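Local coordinates for hydrogenase maturation factor (Thermoanaerobacter tengcongensis, PDB 3VTH), which probably transfers a carbamoyl group from carbamoyl phosphate, with ATP, to the C-terminal cysteine of HypE during [NiFe]-hydrogenase maturation, at residues K245-K250 against V326-N331. Numbering follows the deposited sequence.
With MG (magnesium ion), chain G; APC (diphosphomethylphosphonic acid adenosyl ester), chain F.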
ATOM      1  N   LYS A 245      -9.650 -17.069  13.648  1.00 38.48           N
ATOM      2  CA  LYS A 245      -9.852 -16.025  12.642  1.00 38.36           C
ATOM      3  C   LYS A 245     -10.502 -16.578  11.358  1.00 40.20           C
ATOM      4  O   LYS A 245     -11.151 -15.831  10.615  1.00 39.92           O
ATOM      5  CB  LYS A 245      -8.543 -15.269  12.340  1.00 36.53           C
ATOM      6  CG  LYS A 245      -8.770 -13.945  11.573  1.00 35.53           C
ATOM      7  CD  LYS A 245      -7.497 -13.101  11.383  1.00 30.31           C
ATOM      8  CE  LYS A 245      -7.768 -11.971  10.384  1.00 29.09           C
ATOM      9  NZ  LYS A 245      -6.599 -11.051  10.219  1.00 28.26           N
ATOM     10  N   LYS A 246     -10.360 -17.886  11.132  1.00 42.63           N
ATOM     11  CA  LYS A 246     -10.841 -18.560   9.916  1.00 45.58           C
ATOM     12  C   LYS A 246     -10.025 -18.118   8.690  1.00 45.42           C
ATOM     13  O   LYS A 246     -10.545 -18.006   7.574  1.00 46.07           O
ATOM     14  CB  LYS A 246     -12.360 -18.363   9.713  1.00 46.63           C
ATOM     15  CG  LYS A 246     -13.226 -19.055  10.767  1.00 50.05           C
ATOM     16  CD  LYS A 246     -14.510 -18.281  11.049  1.00 53.44           C
ATOM     17  CE  LYS A 246     -15.242 -18.816  12.293  1.00 56.23           C
ATOM     18  NZ  LYS A 246     -16.102 -19.996  11.987  1.00 60.17           N
ATOM     19  N   ARG A 247      -8.738 -17.871   8.918  1.00 45.59           N
ATOM     20  CA  ARG A 247      -7.791 -17.420   7.886  1.00 45.20           C
ATOM     21  C   ARG A 247      -6.766 -18.536   7.704  1.00 45.90           C
ATOM     22  O   ARG A 247      -5.761 -18.594   8.428  1.00 45.30           O
ATOM     23  CB  ARG A 247      -7.106 -16.147   8.374  1.00 44.09           C
ATOM     24  CG  ARG A 247      -6.191 -15.439   7.391  1.00 44.97           C
ATOM     25  CD  ARG A 247      -5.642 -14.201   8.104  1.00 45.84           C
ATOM     26  NE  ARG A 247      -4.680 -13.438   7.319  1.00 45.70           N
ATOM     27  CZ  ARG A 247      -3.431 -13.824   7.071  1.00 44.81           C
ATOM     28  NH1 ARG A 247      -2.992 -14.992   7.520  1.00 47.59           N
ATOM     29  NH2 ARG A 247      -2.627 -13.053   6.363  1.00 40.87           N
ATOM     30  N   TYR A 248      -7.017 -19.426   6.748  1.00 46.76           N
ATOM     31  CA  TYR A 248      -6.286 -20.694   6.700  1.00 48.03           C
ATOM     32  C   TYR A 248      -5.095 -20.769   5.752  1.00 46.92           C
ATOM     33  O   TYR A 248      -4.224 -21.643   5.921  1.00 48.34           O
ATOM     34  CB  TYR A 248      -7.237 -21.848   6.407  1.00 50.20           C
ATOM     35  CG  TYR A 248      -7.981 -22.352   7.624  1.00 53.90           C
ATOM     36  CD1 TYR A 248      -7.334 -23.125   8.595  1.00 56.80           C
ATOM     37  CD2 TYR A 248      -9.341 -22.072   7.797  1.00 56.56           C
ATOM     38  CE1 TYR A 248      -8.028 -23.604   9.720  1.00 59.03           C
ATOM     39  CE2 TYR A 248     -10.043 -22.544   8.909  1.00 58.59           C
ATOM     40  CZ  TYR A 248      -9.381 -23.309   9.865  1.00 60.06           C
ATOM     41  OH  TYR A 248     -10.077 -23.776  10.959  1.00 62.27           O
ATOM     42  N   GLY A 249      -5.061 -19.894   4.753  1.00 44.22           N
ATOM     43  CA  GLY A 249      -4.025 -19.980   3.724  1.00 42.50           C
ATOM     44  C   GLY A 249      -3.083 -18.795   3.618  1.00 39.53           C
ATOM     45  O   GLY A 249      -1.877 -18.980   3.409  1.00 39.04           O
ATOM     46  N   LYS A 250      -3.628 -17.584   3.727  1.00 37.28           N
ATOM     47  CA  LYS A 250      -2.836 -16.374   3.556  1.00 35.36           C
ATOM     48  C   LYS A 250      -1.709 -16.339   4.594  1.00 33.79           C
ATOM     49  O   LYS A 250      -1.955 -16.598   5.778  1.00 34.18           O
ATOM     50  CB  LYS A 250      -3.702 -15.121   3.718  1.00 34.90           C
ATOM     51  CG  LYS A 250      -4.589 -14.748   2.523  1.00 37.27           C
ATOM     52  CD  LYS A 250      -5.138 -13.317   2.761  1.00 41.02           C
ATOM     53  CE  LYS A 250      -6.085 -12.850   1.647  1.00 43.62           C
ATOM     54  NZ  LYS A 250      -6.750 -11.560   2.018  1.00 44.89           N
ATOM     55  N   VAL A 326       3.549 -13.003  15.362  1.00 28.93           N
ATOM     56  CA  VAL A 326       2.561 -12.730  14.322  1.00 28.37           C
ATOM     57  C   VAL A 326       1.864 -11.416  14.657  1.00 28.72           C
ATOM     58  O   VAL A 326       1.618 -11.123  15.825  1.00 28.69           O
ATOM     59  CB  VAL A 326       1.513 -13.856  14.258  1.00 29.26           C
ATOM     60  CG1 VAL A 326       0.316 -13.474  13.368  1.00 28.41           C
ATOM     61  CG2 VAL A 326       2.166 -15.139  13.762  1.00 28.90           C
ATOM     62  N   MET A 327       1.603 -10.613  13.629  1.00 28.06           N
ATOM     63  CA  MET A 327       0.730  -9.464  13.737  1.00 28.57           C
ATOM     64  C   MET A 327      -0.206  -9.554  12.544  1.00 27.83           C
ATOM     65  O   MET A 327       0.224  -9.356  11.398  1.00 27.64           O
ATOM     66  CB  MET A 327       1.529  -8.153  13.677  1.00 28.13           C
ATOM     67  CG  MET A 327       2.332  -7.874  14.925  1.00 32.67           C
ATOM     68  SD  MET A 327       1.242  -7.467  16.302  1.00 36.71           S
ATOM     69  CE  MET A 327       1.235  -5.673  16.206  1.00 36.95           C
ATOM     70  N   THR A 328      -1.466  -9.864  12.811  1.00 27.16           N
ATOM     71  CA  THR A 328      -2.471  -9.947  11.762  1.00 26.99           C
ATOM     72  C   THR A 328      -3.580  -9.014  12.188  1.00 26.99           C
ATOM     73  O   THR A 328      -3.744  -8.756  13.376  1.00 27.03           O
ATOM     74  CB  THR A 328      -2.963 -11.413  11.521  1.00 28.01           C
ATOM     75  OG1 THR A 328      -3.799 -11.459  10.350  1.00 26.68           O
ATOM     76  CG2 THR A 328      -3.732 -11.957  12.718  1.00 28.59           C
ATOM     77  N   SER A 329      -4.331  -8.480  11.235  1.00 26.67           N
ATOM     78  CA  SER A 329      -5.288  -7.448  11.587  1.00 26.20           C
ATOM     79  C   SER A 329      -6.412  -8.045  12.440  1.00 27.45           C
ATOM     80  O   SER A 329      -6.817  -9.197  12.253  1.00 27.79           O
ATOM     81  CB  SER A 329      -5.808  -6.725  10.334  1.00 26.13           C
ATOM     82  OG  SER A 329      -6.595  -7.593   9.544  1.00 25.76           O
ATOM     83  N   GLY A 330      -6.870  -7.250  13.400  1.00 27.41           N
ATOM     84  CA  GLY A 330      -7.878  -7.664  14.363  1.00 29.26           C
ATOM     85  C   GLY A 330      -9.277  -7.530  13.803  1.00 29.90           C
ATOM     86  O   GLY A 330      -9.914  -6.481  13.940  1.00 29.66           O
ATOM     87  N   ASN A 331      -9.732  -8.599  13.154  1.00 30.72           N
ATOM     88  CA  ASN A 331     -11.071  -8.690  12.576  1.00 32.47           C
ATOM     89  C   ASN A 331     -11.359 -10.157  12.276  1.00 34.69           C
ATOM     90  O   ASN A 331     -10.428 -10.975  12.225  1.00 34.38           O
ATOM     91  CB  ASN A 331     -11.180  -7.849  11.296  1.00 31.48           C
ATOM     92  CG  ASN A 331      -9.991  -8.040  10.355  1.00 30.65           C
ATOM     93  OD1 ASN A 331      -9.022  -7.278  10.409  1.00 29.77           O
ATOM     94  ND2 ASN A 331     -10.065  -9.053   9.481  1.00 28.80           N
TER
HETATM   95 MG    MG G 805      -6.243  -8.141   7.528  1.00 45.30          MG
HETATM   96  PG  APC F 804      -8.082 -10.641   6.532  1.00 34.95           P
HETATM   97  O1G APC F 804      -7.625  -9.749   7.657  1.00 33.49           O
HETATM   98  O2G APC F 804      -7.804 -12.099   6.805  1.00 35.90           O
HETATM   99  O3G APC F 804      -9.489 -10.393   6.069  1.00 32.93           O
HETATM  100  PB  APC F 804      -5.744  -9.704   5.130  1.00 35.10           P
HETATM  101  O1B APC F 804      -5.862  -8.270   5.540  1.00 33.46           O
HETATM  102  O2B APC F 804      -5.271  -9.928   3.707  1.00 37.17           O
HETATM  103  O3B APC F 804      -7.224 -10.330   5.199  1.00 34.11           O
HETATM  104  PA  APC F 804      -3.524  -9.737   7.354  1.00 31.84           P
HETATM  105  O1A APC F 804      -2.717 -10.773   8.101  1.00 30.81           O
HETATM  106  O2A APC F 804      -4.170  -8.701   8.200  1.00 32.04           O
HETATM  107  C3A APC F 804      -4.725 -10.649   6.310  1.00 33.51           C
HETATM  108  O5' APC F 804      -2.591  -8.913   6.329  1.00 31.44           O
HETATM  109  C5' APC F 804      -1.233  -9.239   6.048  1.00 32.54           C
HETATM  110  C4' APC F 804      -1.012  -9.115   4.543  1.00 31.97           C
HETATM  111  O4' APC F 804       0.387  -9.326   4.313  1.00 32.31           O
HETATM  112  C3' APC F 804      -1.774 -10.209   3.790  1.00 33.10           C
HETATM  113  O3' APC F 804      -2.372  -9.707   2.582  1.00 35.70           O
HETATM  114  C2' APC F 804      -0.691 -11.199   3.414  1.00 32.89           C
HETATM  115  O2' APC F 804      -1.043 -11.998   2.268  1.00 32.50           O
HETATM  116  C1' APC F 804       0.536 -10.299   3.281  1.00 30.60           C
HETATM  117  N9  APC F 804       1.698 -11.152   3.507  1.00 30.91           N
HETATM  118  C8  APC F 804       2.155 -11.637   4.693  1.00 31.18           C
HETATM  119  N7  APC F 804       3.231 -12.436   4.480  1.00 31.40           N
HETATM  120  C5  APC F 804       3.456 -12.462   3.149  1.00 30.05           C
HETATM  121  C6  APC F 804       4.422 -13.111   2.234  1.00 30.82           C
HETATM  122  N6  APC F 804       5.401 -13.907   2.711  1.00 32.22           N
HETATM  123  N1  APC F 804       4.296 -12.876   0.909  1.00 30.61           N
HETATM  124  C2  APC F 804       3.337 -12.072   0.406  1.00 31.61           C
HETATM  125  N3  APC F 804       2.416 -11.450   1.159  1.00 28.96           N
HETATM  126  C4  APC F 804       2.440 -11.612   2.512  1.00 29.83           C
HETATM  127  O   HOH W   1      -7.943  -6.753   7.192  1.00 35.48           O
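In the nucleotide pocket of the YrdC-like domain, Lys-245 meets Thr-328 and Ser-329 beside the phosphate chain of the methylene-bridged ATP analogue APC. The lysine chain is extended, tip to tip with Thr-328. NZ donates to Thr-328 OG1 and, on an in-plane lone pair, to Ser-329 O, both at 2.8 Å. A third bond runs from NZ to the gamma-phosphate oxygen O1G (3.1 Å). An alanine in place of Lys-245 would probably leave Thr-328 OG1, Ser-329 O and O1G without this donor and open a gap beside Thr-328. Thr-328 OG1 in turn donates to O1A of the alpha-phosphate at 2.6 Å. Thr-328 OG1 also lies over one face of the Arg-247 guanidinium, toward its rim, with Lys-250 CB likewise over the opposite face. Arg-247 NH2 hydrogen-bonds to Pro-251 O. The contact joins the C-terminal end of helix 235-245 and the loop after it to the end of strand 325-329. Here Ser-329 OG binds magnesium at 2.1 Å, along with a water and one oxygen on each phosphorus. The same OG donates to Asn-331 OD1 (2.6 Å), and Asn-331 ND2 donates to O1G almost straight, at 172°. Lys-250 NZ donates to the beta-phosphate oxygen O2B at 2.8 Å.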